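PDB 5HOS: cellulase from Xanthomonas axonopodis pv. citri, which probably hydrolyses internal beta-1,4-glucosidic bonds of cellulose, as an endo-beta-1,4-glucanase of glycosyl hydrolase family 5. Local coordinates for residues Y52-A57 with L93-Q98; I75-L80 with N136-R141; Q166-A171 with L189-L194. All blocks are in the same frame, centred on the assembly; numbering follows the deposited sequence. Where two conformers were deposited one is given.

Contact 1: Y52-A57 with L93-Q98; sequences YRYPAA and LALIRQ
Tyr54 and Leu95 mark the closest approach of an irregular, extended loop, 52-57, to residues 93-98 of helix 90-105, their CA atoms standing 7.2 Å apart. The contact illustrates how one aromatic residue can seat a loop on a helix. The Tyr54 ring lies flat on Leu95: CB of Leu95 sits over the centre of one face, 3.6 Å from the ring centroid and only 7° off the ring normal, a well-centred CH-pi contact. Beyond CB, the Leu95 side chain leans along the CD1–CE1 side of the ring, with Leu95 CD1 3.8 Å from Tyr54 CE1. With CG anti to its carbonyl carbon (chi1 -83°), Tyr54 extends its ring across the helix, so that its OH passes 3.6 Å from Ile96 CG1, a purely van der Waals approach. The buried hydroxyl finds its polar partner one turn earlier on the same helix, hydrogen bonding with OE1 of Gln92, whose NE2 bonds with Tyr52 OH. On the outside of the (beta/alpha)8 barrel, the contact joins the loop after strand 29-34 to helix 90-105; Tyr54 also packs on Leu73 and Ile75 of strand 70-75, and Ile96 joins Ile75 to Leu80 of helix 77-80.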
ATOM      1  N   TYR A  52     -11.814   1.352 -15.639  1.00 27.12           N
ATOM      2  CA  TYR A  52     -11.467   0.950 -14.277  1.00 22.65           C
ATOM      3  C   TYR A  52     -12.736   0.526 -13.528  1.00 23.50           C
ATOM      4  O   TYR A  52     -13.845   0.767 -14.000  1.00 23.76           O
ATOM      5  CB  TYR A  52     -10.784   2.120 -13.558  1.00 24.42           C
ATOM      6  CG  TYR A  52     -11.695   3.302 -13.265  1.00 23.10           C
ATOM      7  CD1 TYR A  52     -11.939   4.277 -14.226  1.00 22.65           C
ATOM      8  CD2 TYR A  52     -12.299   3.452 -12.006  1.00 23.30           C
ATOM      9  CE1 TYR A  52     -12.763   5.364 -13.959  1.00 17.14           C
ATOM     10  CE2 TYR A  52     -13.133   4.528 -11.734  1.00 23.54           C
ATOM     11  CZ  TYR A  52     -13.355   5.483 -12.701  1.00 23.21           C
ATOM     12  OH  TYR A  52     -14.173   6.554 -12.428  1.00 25.29           O
ATOM     13  N   ARG A  53     -12.551  -0.087 -12.359  1.00 22.50           N
ATOM     14  CA  ARG A  53     -13.650  -0.624 -11.545  1.00 23.57           C
ATOM     15  C   ARG A  53     -13.325  -0.488 -10.065  1.00 22.94           C
ATOM     16  O   ARG A  53     -12.154  -0.403  -9.690  1.00 22.91           O
ATOM     17  CB  ARG A  53     -13.870  -2.114 -11.851  1.00 27.37           C
ATOM     18  CG  ARG A  53     -12.664  -2.994 -11.526  1.00 31.44           C
ATOM     19  CD  ARG A  53     -12.943  -4.482 -11.647  1.00 35.88           C
ATOM     20  NE  ARG A  53     -13.774  -5.014 -10.561  1.00 34.09           N
ATOM     21  CZ  ARG A  53     -15.089  -5.253 -10.621  1.00 36.54           C
ATOM     22  NH1 ARG A  53     -15.804  -5.002 -11.723  1.00 37.22           N
ATOM     23  NH2 ARG A  53     -15.709  -5.753  -9.551  1.00 38.15           N
ATOM     24  N   TYR A  54     -14.367  -0.488  -9.239  1.00 21.73           N
ATOM     25  CA  TYR A  54     -14.229  -0.694  -7.803  1.00 20.23           C
ATOM     26  C   TYR A  54     -14.710  -2.110  -7.465  1.00 20.94           C
ATOM     27  O   TYR A  54     -15.454  -2.716  -8.243  1.00 23.84           O
ATOM     28  CB  TYR A  54     -14.997   0.380  -7.018  1.00 20.03           C
ATOM     29  CG  TYR A  54     -14.211   1.668  -6.861  1.00 18.58           C
ATOM     30  CD1 TYR A  54     -13.986   2.509  -7.948  1.00 19.59           C
ATOM     31  CD2 TYR A  54     -13.677   2.041  -5.623  1.00 19.04           C
ATOM     32  CE1 TYR A  54     -13.252   3.679  -7.816  1.00 18.21           C
ATOM     33  CE2 TYR A  54     -12.946   3.211  -5.481  1.00 17.95           C
ATOM     34  CZ  TYR A  54     -12.734   4.027  -6.573  1.00 19.25           C
ATOM     35  OH  TYR A  54     -12.012   5.187  -6.436  1.00 19.55           O
ATOM     36  N   PRO A  55     -14.273  -2.657  -6.320  1.00 20.31           N
ATOM     37  CA  PRO A  55     -14.675  -4.025  -5.985  1.00 21.34           C
ATOM     38  C   PRO A  55     -16.166  -4.175  -5.650  1.00 22.35           C
ATOM     39  O   PRO A  55     -16.762  -3.270  -5.075  1.00 23.20           O
ATOM     40  CB  PRO A  55     -13.816  -4.355  -4.748  1.00 20.73           C
ATOM     41  CG  PRO A  55     -12.766  -3.301  -4.685  1.00 20.71           C
ATOM     42  CD  PRO A  55     -13.382  -2.086  -5.293  1.00 20.82           C
ATOM     43  N   ALA A  56     -16.758  -5.309  -6.026  1.00 25.44           N
ATOM     44  CA  ALA A  56     -18.100  -5.676  -5.567  1.00 25.10           C
ATOM     45  C   ALA A  56     -18.066  -5.948  -4.070  1.00 22.97           C
ATOM     46  O   ALA A  56     -17.031  -6.308  -3.536  1.00 21.56           O
ATOM     47  CB  ALA A  56     -18.602  -6.906  -6.311  1.00 26.29           C
ATOM     48  N   ALA A  57     -19.204  -5.786  -3.400  1.00 24.96           N
ATOM     49  CA  ALA A  57     -19.286  -6.005  -1.949  1.00 24.21           C
ATOM     50  C   ALA A  57     -18.859  -7.422  -1.520  1.00 24.73           C
ATOM     51  O   ALA A  57     -18.212  -7.589  -0.478  1.00 25.56           O
ATOM     52  CB  ALA A  57     -20.694  -5.696  -1.443  1.00 24.61           C
ATOM     53  N   LEU A  93     -15.291  10.127  -4.856  1.00 16.28           N
ATOM     54  CA  LEU A  93     -15.371  10.108  -3.395  1.00 16.79           C
ATOM     55  C   LEU A  93     -16.466   9.161  -2.897  1.00 16.65           C
ATOM     56  O   LEU A  93     -16.238   8.397  -1.958  1.00 17.38           O
ATOM     57  CB  LEU A  93     -15.577  11.509  -2.830  1.00 17.52           C
ATOM     58  CG  LEU A  93     -15.625  11.621  -1.296  1.00 19.14           C
ATOM     59  CD1 LEU A  93     -14.390  11.019  -0.634  1.00 20.30           C
ATOM     60  CD2 LEU A  93     -15.796  13.085  -0.912  1.00 20.61           C
ATOM     61  N   ALA A  94     -17.636   9.194  -3.528  1.00 16.86           N
ATOM     62  CA  ALA A  94     -18.716   8.252  -3.184  1.00 17.21           C
ATOM     63  C   ALA A  94     -18.320   6.794  -3.443  1.00 16.46           C
ATOM     64  O   ALA A  94     -18.678   5.921  -2.669  1.00 16.05           O
ATOM     65  CB  ALA A  94     -20.001   8.596  -3.922  1.00 17.66           C
ATOM     66  N   LEU A  95     -17.566   6.528  -4.512  1.00 16.98           N
ATOM     67  CA  LEU A  95     -17.049   5.169  -4.744  1.00 17.66           C
ATOM     68  C   LEU A  95     -16.146   4.701  -3.615  1.00 16.16           C
ATOM     69  O   LEU A  95     -16.254   3.570  -3.176  1.00 15.86           O
ATOM     70  CB  LEU A  95     -16.322   5.049  -6.085  1.00 18.87           C
ATOM     71  CG  LEU A  95     -17.276   5.031  -7.274  1.00 20.85           C
ATOM     72  CD1 LEU A  95     -16.557   5.449  -8.551  1.00 21.30           C
ATOM     73  CD2 LEU A  95     -17.922   3.662  -7.424  1.00 17.43           C
ATOM     74  N   ILE A  96     -15.271   5.578  -3.142  1.00 16.92           N
ATOM     75  CA  ILE A  96     -14.381   5.239  -2.024  1.00 17.76           C
ATOM     76  C   ILE A  96     -15.214   5.058  -0.754  1.00 16.37           C
ATOM     77  O   ILE A  96     -14.978   4.124  -0.004  1.00 15.47           O
ATOM     78  CB  ILE A  96     -13.248   6.274  -1.832  1.00 18.05           C
ATOM     79  CG1 ILE A  96     -12.350   6.300  -3.078  1.00 17.42           C
ATOM     80  CG2 ILE A  96     -12.399   5.940  -0.606  1.00 18.01           C
ATOM     81  CD1 ILE A  96     -11.427   7.502  -3.157  1.00 18.43           C
ATOM     82  N   ARG A  97     -16.200   5.922  -0.526  1.00 16.42           N
ATOM     83  CA  ARG A  97     -17.107   5.738   0.625  1.00 16.12           C
ATOM     84  C   ARG A  97     -17.838   4.396   0.585  1.00 15.29           C
ATOM     85  O   ARG A  97     -18.032   3.763   1.619  1.00 16.33           O
ATOM     86  CB  ARG A  97     -18.130   6.861   0.722  1.00 17.19           C
ATOM     87  CG  ARG A  97     -17.586   8.182   1.217  1.00 19.56           C
ATOM     88  CD  ARG A  97     -18.739   9.100   1.581  1.00 23.10           C
ATOM     89  NE  ARG A  97     -18.313  10.486   1.725  1.00 26.29           N
ATOM     90  CZ  ARG A  97     -17.616  10.976   2.749  1.00 26.90           C
ATOM     91  NH1 ARG A  97     -17.226  10.204   3.758  1.00 30.91           N
ATOM     92  NH2 ARG A  97     -17.292  12.262   2.755  1.00 26.85           N
ATOM     93  N   GLN A  98     -18.238   3.965  -0.608  1.00 15.32           N
ATOM     94  CA  GLN A  98     -18.881   2.662  -0.767  1.00 15.95           C
ATOM     95  C   GLN A  98     -17.911   1.513  -0.465  1.00 15.79           C
ATOM     96  O   GLN A  98     -18.308   0.510   0.129  1.00 16.02           O
ATOM     97  CB  GLN A  98     -19.426   2.482  -2.186  1.00 15.45           C
ATOM     98  CG  GLN A  98     -20.388   1.303  -2.324  1.00 16.63           C
ATOM     99  CD  GLN A  98     -21.680   1.494  -1.529  1.00 17.41           C
ATOM    100  OE1 GLN A  98     -22.292   2.556  -1.568  1.00 20.68           O
ATOM    101  NE2 GLN A  98     -22.104   0.458  -0.814  1.00 16.52           N
TER

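Contact 2: I75-L80 with N136-R141; sequences ILWERL and NDLWRR
Trp77 and Leu138 bring the short helix 77-80 against helix 132-145, their CA atoms 8.2 Å apart, the nearest such pair between 75-80 and 136-141. In this (beta/alpha)8 barrel, the first of these helices starts directly after barrel strand 70-75, with Leu76 at its N-cap position, and the second belongs to the outer layer. The packing is an example of a leucine fitted against an indole. Methyl CD2 of Leu138 stands over the five-membered ring of Trp77, 3.5 Å from its centroid and 7° off the normal, making a CH-pi contact. Its other methyl, CD1, reaches the pyrrole rim and then Leu80, with Leu80 CD2 4.2 Å from Leu138 CD1. Both partners hold CG anti to the backbone N (chi1 -171° in Trp77, 171° in Leu138), which carries the indole and the isobutyl group into the space between the helices.

The buried indole N-H is not left to this apolar surface: NE1 hydrogen bonds with OE1 of Gln81, while NE2 of the same amide bonds with Asp137 OD2. Gln81 thus ties the indole to a charged pair on the second helix. Val114 of strand 109-114 touches both Trp77 and Leu138. At Asp137 the carboxylate forms a salt bridge with Arg141, which probably favours its ionised form. NE of Arg141 meets Asp137 OD2 at 2.8 Å, on the syn side of the oxygen but tilted out of the carboxylate plane.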
ATOM      1  N   ILE A  75      -6.218   3.936  -5.710  1.00 15.43           N
ATOM      2  CA  ILE A  75      -7.023   4.909  -6.444  1.00 17.25           C
ATOM      3  C   ILE A  75      -6.083   5.865  -7.154  1.00 17.82           C
ATOM      4  O   ILE A  75      -4.927   6.007  -6.748  1.00 17.62           O
ATOM      5  CB  ILE A  75      -8.011   5.670  -5.535  1.00 18.24           C
ATOM      6  CG1 ILE A  75      -7.305   6.553  -4.490  1.00 19.62           C
ATOM      7  CG2 ILE A  75      -8.928   4.684  -4.833  1.00 18.96           C
ATOM      8  CD1 ILE A  75      -7.059   7.981  -4.908  1.00 23.20           C
ATOM      9  N   LEU A  76      -6.572   6.490  -8.226  1.00 19.15           N
ATOM     10  CA  LEU A  76      -5.790   7.470  -8.976  1.00 18.25           C
ATOM     11  C   LEU A  76      -6.084   8.865  -8.494  1.00 17.43           C
ATOM     12  O   LEU A  76      -7.240   9.291  -8.520  1.00 17.84           O
ATOM     13  CB  LEU A  76      -6.120   7.434 -10.469  1.00 20.67           C
ATOM     14  CG  LEU A  76      -5.299   6.609 -11.443  1.00 26.33           C
ATOM     15  CD1 LEU A  76      -5.615   7.108 -12.847  1.00 28.26           C
ATOM     16  CD2 LEU A  76      -3.806   6.674 -11.183  1.00 27.19           C
ATOM     17  N   TRP A  77      -5.040   9.591  -8.102  1.00 17.15           N
ATOM     18  CA  TRP A  77      -5.164  10.986  -7.655  1.00 17.90           C
ATOM     19  C   TRP A  77      -6.041  11.801  -8.622  1.00 17.93           C
ATOM     20  O   TRP A  77      -6.962  12.490  -8.203  1.00 18.27           O
ATOM     21  CB  TRP A  77      -3.769  11.622  -7.544  1.00 17.52           C
ATOM     22  CG  TRP A  77      -3.690  12.985  -6.893  1.00 17.84           C
ATOM     23  CD1 TRP A  77      -4.719  13.830  -6.568  1.00 17.86           C
ATOM     24  CD2 TRP A  77      -2.492  13.676  -6.540  1.00 16.83           C
ATOM     25  NE1 TRP A  77      -4.235  14.987  -6.026  1.00 17.40           N
ATOM     26  CE2 TRP A  77      -2.869  14.925  -6.001  1.00 17.15           C
ATOM     27  CE3 TRP A  77      -1.129  13.361  -6.632  1.00 13.76           C
ATOM     28  CZ2 TRP A  77      -1.931  15.859  -5.535  1.00 18.98           C
ATOM     29  CZ3 TRP A  77      -0.189  14.303  -6.168  1.00 17.52           C
ATOM     30  CH2 TRP A  77      -0.597  15.527  -5.636  1.00 18.00           C
ATOM     31  N   GLU A  78      -5.762  11.685  -9.915  1.00 18.28           N
ATOM     32  CA  GLU A  78      -6.421  12.516 -10.917  1.00 18.79           C
ATOM     33  C   GLU A  78      -7.904  12.203 -11.087  1.00 19.72           C
ATOM     34  O   GLU A  78      -8.678  13.080 -11.496  1.00 22.44           O
ATOM     35  CB  GLU A  78      -5.711  12.398 -12.267  1.00 18.85           C
ATOM     36  CG  GLU A  78      -4.275  12.911 -12.229  1.00 19.04           C
ATOM     37  CD  GLU A  78      -3.235  11.863 -11.862  1.00 18.78           C
ATOM     38  OE1 GLU A  78      -3.584  10.731 -11.448  1.00 17.67           O
ATOM     39  OE2 GLU A  78      -2.035  12.189 -11.983  1.00 19.40           O
ATOM     40  N   ARG A  79      -8.300  10.969 -10.789  1.00 18.70           N
ATOM     41  CA  ARG A  79      -9.717  10.599 -10.779  1.00 20.54           C
ATOM     42  C   ARG A  79     -10.429  11.147  -9.543  1.00 19.92           C
ATOM     43  O   ARG A  79     -11.568  11.585  -9.625  1.00 20.67           O
ATOM     44  CB  ARG A  79      -9.878   9.087 -10.860  1.00 20.50           C
ATOM     45  CG  ARG A  79      -9.366   8.523 -12.175  1.00 20.54           C
ATOM     46  CD  ARG A  79      -9.736   7.069 -12.376  1.00 20.66           C
ATOM     47  NE  ARG A  79      -9.401   6.671 -13.751  1.00 19.18           N
ATOM     48  CZ  ARG A  79      -8.722   5.591 -14.129  1.00 19.60           C
ATOM     49  NH1 ARG A  79      -8.298   4.670 -13.261  1.00 22.15           N
ATOM     50  NH2 ARG A  79      -8.495   5.405 -15.434  1.00 23.31           N
ATOM     51  N   LEU A  80      -9.758  11.116  -8.400  1.00 16.75           N
ATOM     52  CA  LEU A  80     -10.329  11.646  -7.165  1.00 17.37           C
ATOM     53  C   LEU A  80     -10.306  13.179  -7.081  1.00 18.17           C
ATOM     54  O   LEU A  80     -11.228  13.768  -6.517  1.00 17.68           O
ATOM     55  CB  LEU A  80      -9.637  11.036  -5.953  1.00 17.53           C
ATOM     56  CG  LEU A  80     -10.173  11.469  -4.580  1.00 18.39           C
ATOM     57  CD1 LEU A  80     -11.647  11.133  -4.406  1.00 18.66           C
ATOM     58  CD2 LEU A  80      -9.348  10.824  -3.491  1.00 19.12           C
ATOM     59  N   ASN A 136      -0.489  18.508  -0.228  1.00 19.11           N
ATOM     60  CA  ASN A 136      -1.131  18.824   1.050  1.00 19.84           C
ATOM     61  C   ASN A 136      -2.648  18.962   0.923  1.00 19.09           C
ATOM     62  O   ASN A 136      -3.391  18.484   1.779  1.00 20.02           O
ATOM     63  CB  ASN A 136      -0.594  20.132   1.640  1.00 20.05           C
ATOM     64  CG  ASN A 136       0.814  20.016   2.196  1.00 21.79           C
ATOM     65  OD1 ASN A 136       1.361  18.927   2.367  1.00 21.34           O
ATOM     66  ND2 ASN A 136       1.408  21.167   2.492  1.00 23.98           N
ATOM     67  N   ASP A 137      -3.102  19.627  -0.139  1.00 18.87           N
ATOM     68  CA  ASP A 137      -4.530  19.874  -0.308  1.00 19.52           C
ATOM     69  C   ASP A 137      -5.314  18.584  -0.530  1.00 19.02           C
ATOM     70  O   ASP A 137      -6.400  18.437   0.013  1.00 20.15           O
ATOM     71  CB  ASP A 137      -4.804  20.845  -1.444  1.00 19.77           C
ATOM     72  CG  ASP A 137      -6.255  21.210  -1.530  1.00 21.09           C
ATOM     73  OD1 ASP A 137      -6.716  21.978  -0.662  1.00 23.48           O
ATOM     74  OD2 ASP A 137      -6.945  20.688  -2.432  1.00 21.97           O
ATOM     75  N   LEU A 138      -4.770  17.659  -1.330  1.00 16.12           N
ATOM     76  CA  LEU A 138      -5.396  16.330  -1.467  1.00 18.34           C
ATOM     77  C   LEU A 138      -5.619  15.698  -0.099  1.00 17.93           C
ATOM     78  O   LEU A 138      -6.734  15.281   0.227  1.00 17.14           O
ATOM     79  CB  LEU A 138      -4.540  15.380  -2.313  1.00 19.36           C
ATOM     80  CG  LEU A 138      -4.982  13.905  -2.361  1.00 20.68           C
ATOM     81  CD1 LEU A 138      -6.321  13.747  -3.054  1.00 21.79           C
ATOM     82  CD2 LEU A 138      -3.930  13.032  -3.026  1.00 19.90           C
ATOM     83  N   TRP A 139      -4.546  15.613   0.684  1.00 16.82           N
ATOM     84  CA  TRP A 139      -4.608  14.922   1.977  1.00 16.48           C
ATOM     85  C   TRP A 139      -5.429  15.654   3.033  1.00 17.22           C
ATOM     86  O   TRP A 139      -6.025  15.000   3.880  1.00 16.22           O
ATOM     87  CB  TRP A 139      -3.220  14.496   2.482  1.00 16.69           C
ATOM     88  CG  TRP A 139      -2.865  13.170   1.877  1.00 15.87           C
ATOM     89  CD1 TRP A 139      -1.874  12.908   0.984  1.00 16.04           C
ATOM     90  CD2 TRP A 139      -3.584  11.944   2.057  1.00 15.42           C
ATOM     91  NE1 TRP A 139      -1.908  11.589   0.616  1.00 16.31           N
ATOM     92  CE2 TRP A 139      -2.954  10.972   1.253  1.00 16.25           C
ATOM     93  CE3 TRP A 139      -4.697  11.573   2.822  1.00 15.90           C
ATOM     94  CZ2 TRP A 139      -3.385   9.636   1.213  1.00 16.48           C
ATOM     95  CZ3 TRP A 139      -5.135  10.244   2.778  1.00 16.22           C
ATOM     96  CH2 TRP A 139      -4.480   9.293   1.973  1.00 16.65           C
ATOM     97  N   ARG A 140      -5.473  16.986   2.973  0.60 17.42           N
ATOM     98  CA  ARG A 140      -6.393  17.751   3.821  0.60 18.64           C
ATOM     99  C   ARG A 140      -7.835  17.316   3.557  0.60 17.79           C
ATOM    100  O   ARG A 140      -8.579  17.001   4.489  0.60 17.11           O
ATOM    101  CB  ARG A 140      -6.259  19.259   3.572  0.60 19.96           C
ATOM    102  CG  ARG A 140      -7.067  20.125   4.535  0.60 23.00           C
ATOM    103  CD  ARG A 140      -6.946  21.610   4.223  0.60 26.25           C
ATOM    104  NE  ARG A 140      -7.324  21.911   2.841  0.60 29.68           N
ATOM    105  CZ  ARG A 140      -8.571  22.016   2.372  0.60 28.89           C
ATOM    106  NH1 ARG A 140      -9.634  21.855   3.163  0.60 36.43           N
ATOM    107  NH2 ARG A 140      -8.760  22.289   1.087  0.60 23.03           N
ATOM    108  N   ARG A 141      -8.206  17.285   2.280  1.00 17.17           N
ATOM    109  CA  ARG A 141      -9.567  16.929   1.866  1.00 18.70           C
ATOM    110  C   ARG A 141      -9.915  15.475   2.163  1.00 17.22           C
ATOM    111  O   ARG A 141     -11.017  15.196   2.598  1.00 16.43           O
ATOM    112  CB  ARG A 141      -9.775  17.240   0.383  1.00 18.40           C
ATOM    113  CG  ARG A 141      -9.716  18.731   0.073  1.00 20.30           C
ATOM    114  CD  ARG A 141      -9.837  18.980  -1.417  1.00 21.81           C
ATOM    115  NE  ARG A 141      -9.698  20.392  -1.795  1.00 22.86           N
ATOM    116  CZ  ARG A 141     -10.668  21.308  -1.755  1.00 24.37           C
ATOM    117  NH1 ARG A 141     -11.896  21.019  -1.330  1.00 25.88           N
ATOM    118  NH2 ARG A 141     -10.396  22.549  -2.146  1.00 27.58           N
TER

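Contact 3: Q166-A171 with L189-L194; sequences QAWATA and LVPGAL
Trp168, on helix 165-181, reaches across to Pro191 of barrel strand 188-191, within a beta-alpha-beta crossover running from strand 152-155 through the helix. Repetition of this unit builds the (beta/alpha)8 barrel, and here, between 166-171 and 189-194, one side chain makes both the polar and the apolar links.

The polar link is a single hydrogen bond. NE1 of Trp168 donates to the carbonyl oxygen of Pro191 over 2.8 Å, with an N-H...O angle of 157°. The oxygen lies close to the plane of the indole, at the edge of the ring, but the donor stands above the carbonyl plane, 47° out of it, and does not follow a lone pair. Both groups are buried, so the bond satisfies an indole N-H in the interior.

Apolar packing flanks the bond. The side chains of Trp168 and Pro191 cross at about a right angle, and CZ2 of Trp168 touches Pro191 CG at 3.8 Å. At the other end of the side chain, Trp168 CB meets Ala193 CB at 4.0 Å. Between them the main chain of Gly192 passes obliquely by the indole, its C atom 3.7 Å from Trp168 CD1. CG of Trp168 is anti to the backbone N (chi1 170°), which sends the ring toward the strand. Met157 and Pro160 also pack on this indole, and Val190 packs on Ala172 and Ile176 of the helix.

Two further bonds belong to the helix itself: Gln166 O accepts from Thr170 N and from Thr170 OG1, which approach from opposite faces of its carbonyl plane, each at 3.2 Å.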
ATOM      1  N   GLN A 166      15.373  12.623   0.348  1.00 14.76           N
ATOM      2  CA  GLN A 166      15.271  13.765   1.272  1.00 21.30           C
ATOM      3  C   GLN A 166      14.133  14.726   0.877  1.00 21.77           C
ATOM      4  O   GLN A 166      13.391  15.211   1.738  1.00 20.53           O
ATOM      5  CB  GLN A 166      16.614  14.508   1.382  1.00 26.55           C
ATOM      6  CG  GLN A 166      16.770  15.294   2.679  1.00 31.31           C
ATOM      7  CD  GLN A 166      16.749  14.416   3.941  1.00 34.90           C
ATOM      8  OE1 GLN A 166      17.613  13.542   4.142  1.00 35.40           O
ATOM      9  NE2 GLN A 166      15.763  14.648   4.797  1.00 34.54           N
ATOM     10  N   ALA A 167      13.990  14.990  -0.422  1.00 21.07           N
ATOM     11  CA  ALA A 167      12.906  15.840  -0.921  1.00 20.65           C
ATOM     12  C   ALA A 167      11.562  15.171  -0.695  1.00 19.14           C
ATOM     13  O   ALA A 167      10.584  15.841  -0.356  1.00 19.23           O
ATOM     14  CB  ALA A 167      13.083  16.143  -2.399  1.00 20.79           C
ATOM     15  N   TRP A 168      11.514  13.852  -0.892  1.00 18.38           N
ATOM     16  CA  TRP A 168      10.293  13.103  -0.621  1.00 17.15           C
ATOM     17  C   TRP A 168       9.919  13.177   0.867  1.00 16.52           C
ATOM     18  O   TRP A 168       8.767  13.435   1.190  1.00 16.83           O
ATOM     19  CB  TRP A 168      10.377  11.643  -1.071  1.00 17.61           C
ATOM     20  CG  TRP A 168       9.205  10.906  -0.535  1.00 16.17           C
ATOM     21  CD1 TRP A 168       9.215   9.957   0.432  1.00 16.03           C
ATOM     22  CD2 TRP A 168       7.827  11.165  -0.832  1.00 16.75           C
ATOM     23  NE1 TRP A 168       7.938   9.569   0.725  1.00 15.73           N
ATOM     24  CE2 TRP A 168       7.063  10.300  -0.029  1.00 16.26           C
ATOM     25  CE3 TRP A 168       7.164  12.042  -1.705  1.00 16.66           C
ATOM     26  CZ2 TRP A 168       5.666  10.273  -0.076  1.00 16.75           C
ATOM     27  CZ3 TRP A 168       5.779  12.010  -1.760  1.00 16.38           C
ATOM     28  CH2 TRP A 168       5.046  11.133  -0.949  1.00 17.20           C
ATOM     29  N   ALA A 169      10.880  12.953   1.753  1.00 16.21           N
ATOM     30  CA  ALA A 169      10.612  13.026   3.198  1.00 17.02           C
ATOM     31  C   ALA A 169      10.023  14.372   3.609  1.00 17.54           C
ATOM     32  O   ALA A 169       9.150  14.414   4.457  1.00 17.52           O
ATOM     33  CB  ALA A 169      11.864  12.736   4.009  1.00 18.50           C
ATOM     34  N   THR A 170      10.507  15.463   3.011  1.00 17.88           N
ATOM     35  CA  THR A 170       9.964  16.802   3.275  1.00 19.58           C
ATOM     36  C   THR A 170       8.500  16.926   2.830  1.00 18.38           C
ATOM     37  O   THR A 170       7.675  17.437   3.580  1.00 19.67           O
ATOM     38  CB  THR A 170      10.832  17.878   2.598  1.00 21.94           C
ATOM     39  OG1 THR A 170      12.159  17.770   3.114  1.00 21.33           O
ATOM     40  CG2 THR A 170      10.288  19.295   2.852  1.00 23.84           C
ATOM     41  N   ALA A 171       8.191  16.430   1.624  1.00 17.48           N
ATOM     42  CA  ALA A 171       6.820  16.386   1.133  1.00 16.73           C
ATOM     43  C   ALA A 171       5.921  15.504   2.017  1.00 17.17           C
ATOM     44  O   ALA A 171       4.814  15.908   2.378  1.00 18.07           O
ATOM     45  CB  ALA A 171       6.791  15.885  -0.308  1.00 16.49           C
ATOM     46  N   LEU A 189       0.205   5.518   6.629  1.00 12.93           N
ATOM     47  CA  LEU A 189       1.307   4.735   6.097  1.00 14.71           C
ATOM     48  C   LEU A 189       2.191   5.644   5.238  1.00 14.19           C
ATOM     49  O   LEU A 189       1.714   6.259   4.265  1.00 14.88           O
ATOM     50  CB  LEU A 189       0.789   3.545   5.289  1.00 15.78           C
ATOM     51  CG  LEU A 189      -0.143   2.566   6.012  1.00 17.35           C
ATOM     52  CD1 LEU A 189      -0.511   1.425   5.082  1.00 18.56           C
ATOM     53  CD2 LEU A 189       0.453   2.029   7.298  1.00 18.30           C
ATOM     54  N   VAL A 190       3.469   5.720   5.614  1.00 14.26           N
ATOM     55  CA  VAL A 190       4.436   6.680   5.052  1.00 15.09           C
ATOM     56  C   VAL A 190       5.507   5.902   4.290  1.00 15.05           C
ATOM     57  O   VAL A 190       6.272   5.147   4.896  1.00 15.82           O
ATOM     58  CB  VAL A 190       5.137   7.488   6.168  1.00 16.71           C
ATOM     59  CG1 VAL A 190       5.994   8.599   5.568  1.00 16.98           C
ATOM     60  CG2 VAL A 190       4.116   8.074   7.129  1.00 15.56           C
ATOM     61  N   PRO A 191       5.563   6.051   2.961  1.00 14.50           N
ATOM     62  CA  PRO A 191       6.586   5.351   2.196  1.00 13.81           C
ATOM     63  C   PRO A 191       7.886   6.158   2.139  1.00 14.83           C
ATOM     64  O   PRO A 191       7.874   7.361   2.377  1.00 16.27           O
ATOM     65  CB  PRO A 191       5.972   5.294   0.808  1.00 13.10           C
ATOM     66  CG  PRO A 191       5.245   6.600   0.709  1.00 12.68           C
ATOM     67  CD  PRO A 191       4.778   6.954   2.103  1.00 13.62           C
ATOM     68  N   GLY A 192       8.991   5.489   1.819  1.00 15.55           N
ATOM     69  CA  GLY A 192      10.204   6.169   1.376  1.00 16.03           C
ATOM     70  C   GLY A 192      10.130   6.387  -0.126  1.00 15.16           C
ATOM     71  O   GLY A 192       9.089   6.131  -0.735  1.00 16.49           O
ATOM     72  N   ALA A 193      11.210   6.891  -0.719  1.00 14.16           N
ATOM     73  CA  ALA A 193      11.315   6.966  -2.182  1.00 14.56           C
ATOM     74  C   ALA A 193      12.028   5.722  -2.752  1.00 15.67           C
ATOM     75  O   ALA A 193      12.048   4.671  -2.098  1.00 15.87           O
ATOM     76  CB  ALA A 193      11.975   8.268  -2.598  1.00 15.77           C
ATOM     77  N   LEU A 194      12.556   5.796  -3.972  1.00 16.60           N
ATOM     78  CA  LEU A 194      13.162   4.625  -4.637  1.00 18.88           C
ATOM     79  C   LEU A 194      12.253   3.402  -4.575  1.00 17.17           C
ATOM     80  O   LEU A 194      12.684   2.310  -4.183  1.00 17.93           O
ATOM     81  CB  LEU A 194      14.560   4.300  -4.059  1.00 21.47           C
ATOM     82  CG  LEU A 194      15.761   5.062  -4.610  1.00 26.27           C
ATOM     83  CD1 LEU A 194      17.024   4.559  -3.913  1.00 29.51           C
ATOM     84  CD2 LEU A 194      15.889   4.915  -6.124  1.00 26.07           C
TER

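In the fold
All three contacts belong to one eight-stranded parallel barrel and its surrounding helices. Contacts 1 and 2 interlock along the chain, their segments alternating, and they touch: Tyr52 meets Arg79, while Leu80 packs on Leu93. Their centres are about 15 Å apart, and strand 70-75 with helices 77-80 and 90-105 forms their common ground. Contact 3 comes later in sequence, on the far side of the chain's centre from contact 1, about 28 Å away between centres; contact 2 lies about 17 Å from it. Contacts 2 and 3 do not touch, but helix 165-181 relates them, because Trp139 packs on its Ile179. Direct packing thus joins contacts 1 and 2, whereas contact 3 is tied to contact 2 through that helix.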